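Local coordinates for protein lysyl oxidase (Pichia pastoris, PDB 1W7C) that probably catalyses the oxidative deamination of primary amines, including lysine side chains, with the help of copper and a topaquinone cofactor, at residues A[327-332]-A[568-573]; A[65-70]-A[78-83]; A[48-53]-A[127-132]. One frame throughout, in Å; residues are numbered along the deposited sequence.

Interaction 1: residues A[327-332]-A[568-573]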
ATOM      1  N   LYS A 327      -1.743 -23.821  -8.516  1.00 15.78           N
ATOM      2  CA  LYS A 327      -1.196 -24.800  -9.466  1.00 17.10           C
ATOM      3  C   LYS A 327      -1.063 -26.183  -8.846  1.00 17.14           C
ATOM      4  O   LYS A 327      -0.041 -26.862  -8.999  1.00 20.14           O
ATOM      5  CB  LYS A 327       0.101 -24.274 -10.098  1.00 17.53           C
ATOM      6  CG  LYS A 327      -0.163 -23.073 -10.995  1.00 18.26           C
ATOM      7  CD  LYS A 327       1.062 -22.640 -11.787  1.00 17.60           C
ATOM      8  CE  LYS A 327       0.677 -21.578 -12.823  0.60 20.82           C
ATOM      9  NZ  LYS A 327      -0.087 -22.191 -13.950  0.60 19.78           N
ATOM     10  N   GLY A 328      -2.099 -26.581  -8.117  1.00 17.69           N
ATOM     11  CA  GLY A 328      -2.213 -27.950  -7.617  1.00 19.46           C
ATOM     12  C   GLY A 328      -1.464 -28.264  -6.336  1.00 18.93           C
ATOM     13  O   GLY A 328      -1.445 -29.408  -5.919  1.00 25.22           O
ATOM     14  N   GLU A 329      -0.847 -27.260  -5.716  1.00 16.30           N
ATOM     15  CA  GLU A 329      -0.145 -27.469  -4.472  1.00 17.67           C
ATOM     16  C   GLU A 329      -0.713 -26.567  -3.384  1.00 16.71           C
ATOM     17  O   GLU A 329      -0.901 -25.367  -3.607  1.00 15.79           O
ATOM     18  CB  GLU A 329       1.362 -27.170  -4.623  1.00 17.74           C
ATOM     19  CG  GLU A 329       2.078 -28.031  -5.671  1.00 19.80           C
ATOM     20  CD  GLU A 329       3.574 -27.764  -5.685  1.00 20.98           C
ATOM     21  OE1 GLU A 329       4.019 -26.870  -6.412  1.00 24.67           O
ATOM     22  OE2 GLU A 329       4.318 -28.400  -4.909  1.00 23.86           O
ATOM     23  N   ARG A 330      -0.950 -27.120  -2.194  1.00 15.66           N
ATOM     24  CA  ARG A 330      -1.360 -26.316  -1.064  1.00 15.03           C
ATOM     25  C   ARG A 330      -0.208 -25.408  -0.641  1.00 14.27           C
ATOM     26  O   ARG A 330       0.895 -25.878  -0.423  1.00 15.69           O
ATOM     27  CB  ARG A 330      -1.711 -27.206   0.124  1.00 15.59           C
ATOM     28  CG  ARG A 330      -2.158 -26.465   1.333  1.00 15.12           C
ATOM     29  CD  ARG A 330      -2.442 -27.354   2.552  1.00 16.16           C
ATOM     30  NE  ARG A 330      -3.419 -28.361   2.147  1.00 16.91           N
ATOM     31  CZ  ARG A 330      -3.187 -29.650   1.882  1.00 16.85           C
ATOM     32  NH1 ARG A 330      -2.036 -30.225   2.178  1.00 17.62           N
ATOM     33  NH2 ARG A 330      -4.167 -30.372   1.367  1.00 18.81           N
ATOM     34  N   ILE A 331      -0.502 -24.127  -0.520  1.00 14.04           N
ATOM     35  CA  ILE A 331       0.409 -23.173   0.105  1.00 14.29           C
ATOM     36  C   ILE A 331      -0.011 -22.746   1.509  1.00 14.33           C
ATOM     37  O   ILE A 331       0.847 -22.407   2.305  1.00 14.48           O
ATOM     38  CB  ILE A 331       0.675 -21.953  -0.784  1.00 16.90           C
ATOM     39  CG1 ILE A 331      -0.581 -21.151  -1.080  1.00 16.73           C
ATOM     40  CG2 ILE A 331       1.413 -22.349  -2.067  1.00 19.03           C
ATOM     41  CD1 ILE A 331      -0.309 -19.754  -1.528  1.00 17.99           C
ATOM     42  N   VAL A 332      -1.315 -22.765   1.791  1.00 14.31           N
ATOM     43  CA  VAL A 332      -1.798 -22.336   3.119  1.00 14.58           C
ATOM     44  C   VAL A 332      -2.918 -23.307   3.543  1.00 14.53           C
ATOM     45  O   VAL A 332      -3.922 -23.442   2.855  1.00 15.56           O
ATOM     46  CB  VAL A 332      -2.374 -20.884   3.081  1.00 13.69           C
ATOM     47  CG1 VAL A 332      -3.031 -20.533   4.429  1.00 16.25           C
ATOM     48  CG2 VAL A 332      -1.329 -19.879   2.692  1.00 15.05           C
ATOM     49  N   ASN A 568      17.702 -23.463  -4.181  1.00 20.06           N
ATOM     50  CA  ASN A 568      17.120 -22.589  -3.172  1.00 18.40           C
ATOM     51  C   ASN A 568      15.903 -23.258  -2.542  1.00 17.12           C
ATOM     52  O   ASN A 568      15.059 -23.781  -3.267  1.00 17.59           O
ATOM     53  CB  ASN A 568      16.690 -21.258  -3.809  1.00 17.75           C
ATOM     54  CG  ASN A 568      17.858 -20.482  -4.377  1.00 19.98           C
ATOM     55  OD1 ASN A 568      18.849 -20.231  -3.675  1.00 25.52           O
ATOM     56  ND2 ASN A 568      17.806 -20.192  -5.670  1.00 19.50           N
ATOM     57  N   PRO A 569      15.772 -23.194  -1.225  1.00 15.95           N
ATOM     58  CA  PRO A 569      14.533 -23.642  -0.592  1.00 15.40           C
ATOM     59  C   PRO A 569      13.298 -22.987  -1.223  1.00 14.60           C
ATOM     60  O   PRO A 569      13.253 -21.763  -1.423  1.00 15.49           O
ATOM     61  CB  PRO A 569      14.706 -23.195   0.852  1.00 16.55           C
ATOM     62  CG  PRO A 569      16.204 -23.181   1.110  1.00 18.39           C
ATOM     63  CD  PRO A 569      16.741 -22.679  -0.241  1.00 17.54           C
ATOM     64  N   ARG A 570      12.288 -23.774  -1.519  1.00 15.58           N
ATOM     65  CA  ARG A 570      11.028 -23.205  -1.973  1.00 14.87           C
ATOM     66  C   ARG A 570      10.472 -22.367  -0.827  1.00 14.37           C
ATOM     67  O   ARG A 570      10.439 -22.817   0.309  1.00 15.47           O
ATOM     68  CB  ARG A 570      10.042 -24.318  -2.298  1.00 15.94           C
ATOM     69  CG  ARG A 570      10.471 -25.207  -3.444  1.00 16.26           C
ATOM     70  CD  ARG A 570       9.446 -26.204  -3.830  1.00 17.37           C
ATOM     71  NE  ARG A 570       8.405 -25.560  -4.585  1.00 16.48           N
ATOM     72  CZ  ARG A 570       7.240 -26.127  -4.878  1.00 17.13           C
ATOM     73  NH1 ARG A 570       6.933 -27.332  -4.431  1.00 17.40           N
ATOM     74  NH2 ARG A 570       6.398 -25.493  -5.637  1.00 19.63           N
ATOM     75  N   ALA A 571      10.041 -21.129  -1.113  1.00 13.75           N
ATOM     76  CA  ALA A 571       9.632 -20.238  -0.023  1.00 13.19           C
ATOM     77  C   ALA A 571       8.503 -19.318  -0.431  1.00 13.22           C
ATOM     78  O   ALA A 571       8.242 -19.101  -1.607  1.00 13.47           O
ATOM     79  CB  ALA A 571      10.826 -19.427   0.469  1.00 14.96           C
ATOM     80  N   TYR A 572       7.827 -18.789   0.583  1.00 13.49           N
ATOM     81  CA  TYR A 572       6.928 -17.654   0.448  1.00 12.86           C
ATOM     82  C   TYR A 572       7.440 -16.553   1.352  1.00 12.93           C
ATOM     83  O   TYR A 572       7.869 -16.793   2.488  1.00 14.46           O
ATOM     84  CB  TYR A 572       5.451 -18.011   0.772  1.00 13.90           C
ATOM     85  CG  TYR A 572       4.603 -18.267  -0.452  1.00 13.52           C
ATOM     86  CD1 TYR A 572       4.762 -19.418  -1.216  1.00 13.65           C
ATOM     87  CD2 TYR A 572       3.652 -17.344  -0.871  1.00 13.94           C
ATOM     88  CE1 TYR A 572       4.021 -19.614  -2.357  1.00 13.23           C
ATOM     89  CE2 TYR A 572       2.881 -17.551  -2.009  1.00 14.46           C
ATOM     90  CZ  TYR A 572       3.063 -18.688  -2.774  1.00 13.46           C
ATOM     91  OH  TYR A 572       2.342 -18.937  -3.905  1.00 14.98           O
ATOM     92  N   ASN A 573       7.403 -15.340   0.806  1.00 13.27           N
ATOM     93  CA  ASN A 573       7.792 -14.130   1.540  1.00 13.98           C
ATOM     94  C   ASN A 573       6.542 -13.492   2.107  1.00 13.07           C
ATOM     95  O   ASN A 573       5.605 -13.232   1.364  1.00 13.89           O
ATOM     96  CB  ASN A 573       8.543 -13.219   0.544  1.00 13.76           C
ATOM     97  CG  ASN A 573       8.791 -11.795   1.002  1.00 15.28           C
ATOM     98  OD1 ASN A 573       8.829 -10.902   0.131  1.00 17.35           O
ATOM     99  ND2 ASN A 573       9.042 -11.568   2.259  1.00 14.66           N
TER
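In the beta-sandwich enzyme domain of this copper amine oxidase, Glu-329 of strand 329-344 and Arg-570 of strand 569-576, strands that are not paired with each other, are joined by a bidentate, end-on salt bridge. The two side chains meet from opposite directions. Arg-570 presents the end of its guanidinium: NH2 reaches Glu-329 OE1 at 2.9 Å, and Arg-570 NH1 reaches Glu-329 OE2 at the same 2.9 Å. Both hydrogen bonds are nearly straight, at 172° or more. OE2 uses its syn lone pair, while OE1 is met on the syn side but out of the carboxylate plane; the carboxylate and guanidinium planes are 23° apart, so the groups are nearly coplanar. Arg-570 is further held by Glu-562 at NH1 and by the carbonyl of Tyr-680 at NE, and it makes a cation-pi contact with the Tyr-680 ring. A glutamine in place of Glu-329 would probably leave one guanidinium N-H facing an amide NH2, and the charge of Arg-570 to Glu-562.

Beside this polar pair, the side chains of the buried Ile-331 and Tyr-572 cross at about a right angle. With its CG1 between the backbone N and the carbonyl carbon (chi1 62°), both branches face the tyrosine: Ile-331 CD1 lies 3.7 Å from Tyr-572 CZ, and Ile-331 CG2 is 3.8 Å from Tyr-572 CE1. The phenol oxygen is hydrogen-bonded to the carbonyl of Gly-450. Calcium ligands lie close by, since the backbone of Ile-331 is hydrogen-bonded to that of Asp-499 and the ring of Tyr-572 neighbours Leu-498. Ile-331 meets Tyr-572 from a classic bulge, in which it and Val-332 stand opposite Ile-324 of strand 318-326, and the whole is side-chain packing between unpaired strands of a beta-sandwich.

Interaction 2: residues A[65-70]-A[78-83]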
ATOM      1  N   LYS A  65      -5.834 -30.821  12.373  1.00 16.48           N
ATOM      2  CA  LYS A  65      -5.116 -30.682  11.131  1.00 16.92           C
ATOM      3  C   LYS A  65      -4.628 -32.003  10.559  1.00 16.21           C
ATOM      4  O   LYS A  65      -4.787 -32.222   9.368  1.00 16.07           O
ATOM      5  CB  LYS A  65      -3.961 -29.681  11.271  1.00 15.21           C
ATOM      6  CG  LYS A  65      -3.183 -29.487   9.970  1.00 14.96           C
ATOM      7  CD  LYS A  65      -2.175 -28.347  10.093  1.00 15.55           C
ATOM      8  CE  LYS A  65      -1.447 -28.163   8.789  1.00 15.57           C
ATOM      9  NZ  LYS A  65      -0.489 -27.026   8.893  1.00 14.14           N
ATOM     10  N   THR A  66      -4.030 -32.875  11.374  1.00 16.82           N
ATOM     11  CA  THR A  66      -3.548 -34.125  10.809  1.00 20.13           C
ATOM     12  C   THR A  66      -4.681 -34.943  10.208  1.00 18.29           C
ATOM     13  O   THR A  66      -4.555 -35.432   9.087  1.00 18.97           O
ATOM     14  CB  THR A  66      -2.773 -34.902  11.842  1.00 24.18           C
ATOM     15  OG1 THR A  66      -1.663 -34.103  12.246  1.00 24.18           O
ATOM     16  CG2 THR A  66      -2.150 -36.165  11.260  1.00 28.11           C
ATOM     17  N   GLU A  67      -5.828 -35.009  10.878  1.00 18.59           N
ATOM     18  CA  GLU A  67      -6.961 -35.788  10.348  1.00 18.04           C
ATOM     19  C   GLU A  67      -7.492 -35.112   9.100  1.00 17.01           C
ATOM     20  O   GLU A  67      -7.876 -35.777   8.133  1.00 18.39           O
ATOM     21  CB  GLU A  67      -8.087 -36.015  11.383  0.50 24.77           C
ATOM     22  CG  GLU A  67      -8.768 -34.778  11.945  0.50 18.66           C
ATOM     23  CD  GLU A  67      -9.910 -35.102  12.917  0.50 24.83           C
ATOM     24  OE1 GLU A  67     -10.142 -36.310  13.224  0.50 25.43           O
ATOM     25  OE2 GLU A  67     -10.592 -34.146  13.359  0.50 15.87           O
ATOM     26  N   ALA A  68      -7.487 -33.787   9.054  1.00 16.12           N
ATOM     27  CA  ALA A  68      -7.926 -33.076   7.857  1.00 17.43           C
ATOM     28  C   ALA A  68      -6.999 -33.377   6.694  1.00 16.24           C
ATOM     29  O   ALA A  68      -7.469 -33.608   5.579  1.00 16.86           O
ATOM     30  CB  ALA A  68      -7.961 -31.588   8.117  1.00 18.81           C
ATOM     31  N   LEU A  69      -5.687 -33.299   6.929  1.00 18.35           N
ATOM     32  CA  LEU A  69      -4.744 -33.544   5.846  1.00 16.37           C
ATOM     33  C   LEU A  69      -4.796 -34.977   5.340  1.00 17.47           C
ATOM     34  O   LEU A  69      -4.698 -35.208   4.139  1.00 18.42           O
ATOM     35  CB  LEU A  69      -3.322 -33.179   6.282  1.00 17.76           C
ATOM     36  CG  LEU A  69      -3.072 -31.662   6.432  1.00 18.36           C
ATOM     37  CD1 LEU A  69      -1.620 -31.460   6.731  1.00 22.98           C
ATOM     38  CD2 LEU A  69      -3.451 -30.865   5.225  1.00 25.17           C
ATOM     39  N   THR A  70      -5.001 -35.945   6.238  1.00 20.35           N
ATOM     40  CA  THR A  70      -5.129 -37.335   5.834  1.00 19.42           C
ATOM     41  C   THR A  70      -6.349 -37.485   4.901  1.00 17.94           C
ATOM     42  O   THR A  70      -6.307 -38.158   3.875  1.00 18.96           O
ATOM     43  CB  THR A  70      -5.217 -38.248   7.066  1.00 24.82           C
ATOM     44  OG1 THR A  70      -4.024 -38.075   7.869  1.00 26.56           O
ATOM     45  CG2 THR A  70      -5.198 -39.715   6.689  1.00 32.66           C
ATOM     46  N   LEU A  78     -13.495 -39.084   6.413  1.00 20.02           N
ATOM     47  CA  LEU A  78     -13.992 -37.798   6.906  1.00 20.87           C
ATOM     48  C   LEU A  78     -13.693 -37.682   8.391  1.00 20.78           C
ATOM     49  O   LEU A  78     -14.030 -38.587   9.147  1.00 21.41           O
ATOM     50  CB  LEU A  78     -15.515 -37.709   6.742  1.00 24.17           C
ATOM     51  CG  LEU A  78     -15.989 -37.444   5.346  1.00 22.25           C
ATOM     52  CD1 LEU A  78     -17.472 -37.746   5.235  1.00 24.11           C
ATOM     53  CD2 LEU A  78     -15.714 -35.992   4.943  1.00 25.70           C
ATOM     54  N   PRO A  79     -13.145 -36.558   8.830  1.00 19.77           N
ATOM     55  CA  PRO A  79     -13.037 -36.323  10.261  1.00 20.03           C
ATOM     56  C   PRO A  79     -14.408 -36.320  10.924  1.00 19.44           C
ATOM     57  O   PRO A  79     -15.408 -36.014  10.234  1.00 21.19           O
ATOM     58  CB  PRO A  79     -12.393 -34.943  10.339  1.00 19.92           C
ATOM     59  CG  PRO A  79     -11.678 -34.828   9.047  1.00 20.87           C
ATOM     60  CD  PRO A  79     -12.542 -35.465   8.036  1.00 18.88           C
ATOM     61  N   PRO A  80     -14.475 -36.625  12.226  1.00 18.72           N
ATOM     62  CA  PRO A  80     -15.760 -36.537  12.929  1.00 21.57           C
ATOM     63  C   PRO A  80     -16.367 -35.138  12.801  1.00 18.47           C
ATOM     64  O   PRO A  80     -15.661 -34.116  12.820  1.00 20.86           O
ATOM     65  CB  PRO A  80     -15.388 -36.844  14.378  0.50 25.37           C
ATOM     66  CG  PRO A  80     -14.164 -37.664  14.276  0.50 24.54           C
ATOM     67  CD  PRO A  80     -13.399 -37.096  13.108  0.50 20.44           C
ATOM     68  N   ARG A  81     -17.684 -35.115  12.710  1.00 17.94           N
ATOM     69  CA  ARG A  81     -18.486 -33.915  12.628  1.00 20.29           C
ATOM     70  C   ARG A  81     -18.972 -33.642  14.045  1.00 20.13           C
ATOM     71  O   ARG A  81     -19.753 -34.416  14.606  1.00 20.90           O
ATOM     72  CB  ARG A  81     -19.678 -34.148  11.688  1.00 18.94           C
ATOM     73  CG  ARG A  81     -20.479 -32.939  11.421  1.00 19.29           C
ATOM     74  CD  ARG A  81     -19.735 -31.843  10.729  1.00 18.95           C
ATOM     75  NE  ARG A  81     -20.674 -30.852  10.228  1.00 17.88           N
ATOM     76  CZ  ARG A  81     -20.329 -29.672   9.699  1.00 17.34           C
ATOM     77  NH1 ARG A  81     -19.052 -29.339   9.525  1.00 17.85           N
ATOM     78  NH2 ARG A  81     -21.265 -28.842   9.281  1.00 18.18           N
ATOM     79  N   ASN A  82     -18.457 -32.573  14.640  1.00 19.05           N
ATOM     80  CA  ASN A  82     -18.725 -32.222  16.023  1.00 18.48           C
ATOM     81  C   ASN A  82     -19.174 -30.771  16.095  1.00 17.78           C
ATOM     82  O   ASN A  82     -18.766 -29.937  15.265  1.00 18.20           O
ATOM     83  CB  ASN A  82     -17.447 -32.347  16.844  1.00 18.54           C
ATOM     84  CG  ASN A  82     -16.988 -33.777  17.021  1.00 18.79           C
ATOM     85  OD1 ASN A  82     -17.767 -34.657  17.370  1.00 23.28           O
ATOM     86  ND2 ASN A  82     -15.696 -34.012  16.810  1.00 21.22           N
ATOM     87  N   ALA A  83     -19.959 -30.473  17.125  1.00 17.88           N
ATOM     88  CA  ALA A  83     -20.308 -29.110  17.490  1.00 17.44           C
ATOM     89  C   ALA A  83     -19.600 -28.667  18.768  1.00 17.72           C
ATOM     90  O   ALA A  83     -19.483 -29.416  19.713  1.00 19.22           O
ATOM     91  CB  ALA A  83     -21.818 -29.006  17.683  1.00 18.29           C
TER
HETATM   92  O   HOH W   1     -13.225 -33.385  13.719  1.00 21.16           O
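Glu-67 on helix 65-73 rests its side chain on Pro-79 and Pro-80, in the loop that leads to strand 82-89, and two kinds of interaction cross the contact. The first is van der Waals contact. Glu-67 CD lies 3.6 Å from Pro-79 CB, so the carboxylate end packs against the proline ring, while Glu-67 OE1 comes to 3.4 Å from Pro-80 CD. Ala-68 adds a looser touch, its CA 4.3 Å from Pro-79 CG. An N-acetylglucosamine of an attached glycan also touches Glu-67 and Asn-82.

The second kind is mediated by water. One water donates to Glu-67 OE2 at 2.8 Å and to Pro-80 O at 2.7 Å, linking helix and loop without a direct polar bond. OE2 also accepts from the backbone N of Asn-64, just ahead of the helix. The torsion suits this: CG stands between the backbone N and the carbonyl carbon (chi1 61°), and the extended chain beyond it carries the carboxylate back toward the helix start. Both Glu-67 and Pro-80 adopt a second conformation, so the packing and the water bridge alike belong to one of them.

Internal to the helix, Thr-70 OG1 donates to Thr-66 O at 3.0 Å from above the carbonyl plane, alongside the backbone bond from Thr-70 N to the same oxygen.

The prolines offer no N-H, which is consistent with the carboxylate turning to a water and to Asn-64 N; between these two segments the link is packing plus a bridging water.

Interaction 3: residues A[48-53]-A[127-132]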
ATOM      1  N   ALA A  48     -34.965 -16.117  30.564  1.00 22.93           N
ATOM      2  CA  ALA A  48     -33.814 -16.479  31.353  1.00 22.98           C
ATOM      3  C   ALA A  48     -33.305 -15.327  32.220  1.00 25.43           C
ATOM      4  O   ALA A  48     -33.480 -14.152  31.897  1.00 25.37           O
ATOM      5  CB  ALA A  48     -32.686 -16.991  30.434  1.00 23.15           C
ATOM      6  N   ASP A  49     -32.672 -15.691  33.327  1.00 23.85           N
ATOM      7  CA  ASP A  49     -31.930 -14.754  34.160  1.00 25.41           C
ATOM      8  C   ASP A  49     -30.628 -15.426  34.615  1.00 23.12           C
ATOM      9  O   ASP A  49     -30.286 -16.495  34.126  1.00 22.73           O
ATOM     10  CB  ASP A  49     -32.811 -14.225  35.323  1.00 27.26           C
ATOM     11  CG  ASP A  49     -33.217 -15.287  36.319  1.00 30.85           C
ATOM     12  OD1 ASP A  49     -32.546 -16.326  36.471  1.00 25.69           O
ATOM     13  OD2 ASP A  49     -34.206 -15.121  37.052  1.00 44.56           O
ATOM     14  N   PHE A  50     -29.904 -14.800  35.541  1.00 21.84           N
ATOM     15  CA  PHE A  50     -28.599 -15.301  35.962  1.00 21.11           C
ATOM     16  C   PHE A  50     -28.657 -16.641  36.713  1.00 21.74           C
ATOM     17  O   PHE A  50     -27.609 -17.237  37.008  1.00 22.31           O
ATOM     18  CB  PHE A  50     -27.898 -14.284  36.880  1.00 22.59           C
ATOM     19  CG  PHE A  50     -27.543 -12.951  36.240  1.00 21.17           C
ATOM     20  CD1 PHE A  50     -27.573 -11.804  37.024  1.00 22.07           C
ATOM     21  CD2 PHE A  50     -27.118 -12.830  34.920  1.00 21.40           C
ATOM     22  CE1 PHE A  50     -27.224 -10.560  36.505  1.00 22.26           C
ATOM     23  CE2 PHE A  50     -26.767 -11.586  34.386  1.00 20.66           C
ATOM     24  CZ  PHE A  50     -26.789 -10.458  35.192  1.00 21.89           C
ATOM     25  N   PHE A  51     -29.862 -17.108  37.034  1.00 22.79           N
ATOM     26  CA  PHE A  51     -30.029 -18.345  37.785  1.00 27.27           C
ATOM     27  C   PHE A  51     -30.612 -19.463  36.924  1.00 24.23           C
ATOM     28  O   PHE A  51     -30.802 -20.593  37.392  1.00 26.64           O
ATOM     29  CB  PHE A  51     -30.885 -18.073  39.022  1.00 23.48           C
ATOM     30  CG  PHE A  51     -30.261 -17.070  39.949  1.00 24.12           C
ATOM     31  CD1 PHE A  51     -30.607 -15.726  39.858  1.00 28.17           C
ATOM     32  CD2 PHE A  51     -29.258 -17.446  40.850  1.00 23.79           C
ATOM     33  CE1 PHE A  51     -30.027 -14.784  40.683  1.00 25.36           C
ATOM     34  CE2 PHE A  51     -28.645 -16.502  41.663  1.00 25.84           C
ATOM     35  CZ  PHE A  51     -29.034 -15.170  41.590  1.00 24.33           C
ATOM     36  N   SER A  52     -30.887 -19.134  35.655  1.00 21.62           N
ATOM     37  CA  SER A  52     -31.316 -20.110  34.662  1.00 21.60           C
ATOM     38  C   SER A  52     -30.133 -20.795  34.007  1.00 21.78           C
ATOM     39  O   SER A  52     -28.988 -20.368  34.161  1.00 21.49           O
ATOM     40  CB  SER A  52     -32.096 -19.433  33.525  1.00 22.94           C
ATOM     41  OG  SER A  52     -33.091 -18.546  33.953  1.00 25.21           O
ATOM     42  N   ASN A  53     -30.428 -21.832  33.232  1.00 20.45           N
ATOM     43  CA  ASN A  53     -29.486 -22.343  32.234  1.00 22.47           C
ATOM     44  C   ASN A  53     -30.028 -22.002  30.876  1.00 20.01           C
ATOM     45  O   ASN A  53     -31.231 -22.120  30.650  1.00 21.93           O
ATOM     46  CB  ASN A  53     -29.335 -23.867  32.291  1.00 20.64           C
ATOM     47  CG  ASN A  53     -29.146 -24.400  33.691  1.00 21.97           C
ATOM     48  OD1 ASN A  53     -28.408 -23.837  34.494  1.00 21.11           O
ATOM     49  ND2 ASN A  53     -29.789 -25.540  33.979  1.00 22.24           N
ATOM     50  N   LEU A 127     -16.159 -20.768  32.375  1.00 17.87           N
ATOM     51  CA  LEU A 127     -15.840 -19.352  32.517  1.00 18.22           C
ATOM     52  C   LEU A 127     -16.700 -18.790  33.639  1.00 17.99           C
ATOM     53  O   LEU A 127     -17.920 -18.775  33.500  1.00 17.87           O
ATOM     54  CB  LEU A 127     -16.123 -18.630  31.196  1.00 17.49           C
ATOM     55  CG  LEU A 127     -15.957 -17.104  31.149  1.00 17.02           C
ATOM     56  CD1 LEU A 127     -14.478 -16.770  31.107  1.00 18.83           C
ATOM     57  CD2 LEU A 127     -16.674 -16.533  29.957  1.00 19.38           C
ATOM     58  N   PRO A 128     -16.106 -18.356  34.754  1.00 18.21           N
ATOM     59  CA  PRO A 128     -16.900 -17.866  35.890  1.00 19.26           C
ATOM     60  C   PRO A 128     -17.801 -16.681  35.533  1.00 19.52           C
ATOM     61  O   PRO A 128     -17.434 -15.815  34.729  1.00 18.47           O
ATOM     62  CB  PRO A 128     -15.827 -17.428  36.884  1.00 21.98           C
ATOM     63  CG  PRO A 128     -14.653 -18.234  36.551  1.00 21.15           C
ATOM     64  CD  PRO A 128     -14.654 -18.338  35.048  1.00 19.27           C
ATOM     65  N   PHE A 129     -18.948 -16.599  36.200  1.00 19.38           N
ATOM     66  CA  PHE A 129     -19.883 -15.506  36.007  1.00 19.92           C
ATOM     67  C   PHE A 129     -19.205 -14.130  36.040  1.00 18.77           C
ATOM     68  O   PHE A 129     -19.492 -13.282  35.204  1.00 18.44           O
ATOM     69  CB  PHE A 129     -20.973 -15.557  37.088  1.00 19.69           C
ATOM     70  CG  PHE A 129     -21.991 -14.455  36.951  1.00 20.41           C
ATOM     71  CD1 PHE A 129     -23.057 -14.587  36.069  1.00 22.72           C
ATOM     72  CD2 PHE A 129     -21.869 -13.276  37.692  1.00 18.71           C
ATOM     73  CE1 PHE A 129     -23.968 -13.592  35.932  1.00 22.16           C
ATOM     74  CE2 PHE A 129     -22.801 -12.280  37.559  1.00 22.86           C
ATOM     75  CZ  PHE A 129     -23.849 -12.436  36.677  1.00 22.13           C
ATOM     76  N   GLU A 130     -18.352 -13.885  37.039  1.00 19.20           N
ATOM     77  CA  GLU A 130     -17.749 -12.559  37.197  1.00 19.46           C
ATOM     78  C   GLU A 130     -17.012 -12.074  35.955  1.00 18.61           C
ATOM     79  O   GLU A 130     -17.003 -10.879  35.715  1.00 19.73           O
ATOM     80  CB  GLU A 130     -16.821 -12.460  38.397  1.00 20.35           C
ATOM     81  CG  GLU A 130     -17.516 -12.544  39.758  1.00 20.24           C
ATOM     82  CD  GLU A 130     -18.730 -11.626  39.906  1.00 20.13           C
ATOM     83  OE1 GLU A 130     -19.759 -12.081  40.427  1.00 25.77           O
ATOM     84  OE2 GLU A 130     -18.637 -10.427  39.554  1.00 22.03           O
ATOM     85  N   VAL A 131     -16.414 -12.995  35.197  1.00 17.58           N
ATOM     86  CA  VAL A 131     -15.643 -12.668  33.991  1.00 16.79           C
ATOM     87  C   VAL A 131     -16.378 -13.184  32.740  1.00 17.32           C
ATOM     88  O   VAL A 131     -15.791 -13.426  31.690  1.00 17.84           O
ATOM     89  CB  VAL A 131     -14.191 -13.212  34.059  1.00 17.86           C
ATOM     90  CG1 VAL A 131     -13.401 -12.523  35.140  1.00 18.53           C
ATOM     91  CG2 VAL A 131     -14.142 -14.716  34.230  1.00 19.77           C
ATOM     92  N   GLY A 132     -17.681 -13.304  32.861  1.00 16.64           N
ATOM     93  CA  GLY A 132     -18.505 -13.922  31.860  1.00 18.22           C
ATOM     94  C   GLY A 132     -18.659 -13.086  30.585  1.00 15.77           C
ATOM     95  O   GLY A 132     -18.219 -11.933  30.487  1.00 19.04           O
TER
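Phe-50 and Phe-129 are the closest residues along the two backbones, their CA atoms 8.7 Å apart: Phe-50 sits in a type I beta turn running from Asp-49 to Ser-52, and Phe-129 opens the short 3-10 segment 129-130 that follows strand 126-128. The turn is fastened from within. Its closing bond runs from Ser-52 N to Asp-49 O; Asp-49 OD1 accepts from Phe-51 N at 2.9 Å, an Asx turn, and Ser-52 OG accepts from Asp-49 N at 3.0 Å.

The side chains then meet as a T-shaped pair. The edge of Phe-129 is directed at the face of Phe-50, with ring centroids 4.7 Å apart and planes at 76°. Phe-129 CZ stands over the middle of the Phe-50 ring, 3.5 Å above its plane, and Phe-129 CE1 makes the closest approach, 3.4 Å to Phe-50 CD2. Phe-129 reaches across because its CG is anti to the backbone N (chi1 -180°), which extends the ring toward the turn. Ile-137, Lys-138 and Ala-141 of helix 136-150 pack on Phe-50, while Lys-138 makes a cation-pi contact with Phe-129.

This is an aromatic edge-to-face contact buried between the turn, the 3-10 segment and helix 136-150, linking the turn ahead of strand 53-61 to the end of strand 126-128, another strand of the same antiparallel sheet.

In the fold
The three contacts show chemistry following place. Interaction 3 is buried and purely aromatic across its segments; interaction 1 is partly buried and mixes a charged pair with apolar packing; interaction 2, the other partly buried one, relies on proline contacts and a water, with sugar close by. Interactions 2 and 3 adjoin one antiparallel sheet, yet their nearest atoms are about 16 Å apart. Interactions 1 and 2 touch directly, Arg-330 NH1 lying 3.4 Å from Leu-69 CD2, where helix 65-73 packs on strand 329-344 of the enzyme domain. The chain's centre falls between interactions 1 and 3, whose own centres are about 47 Å apart.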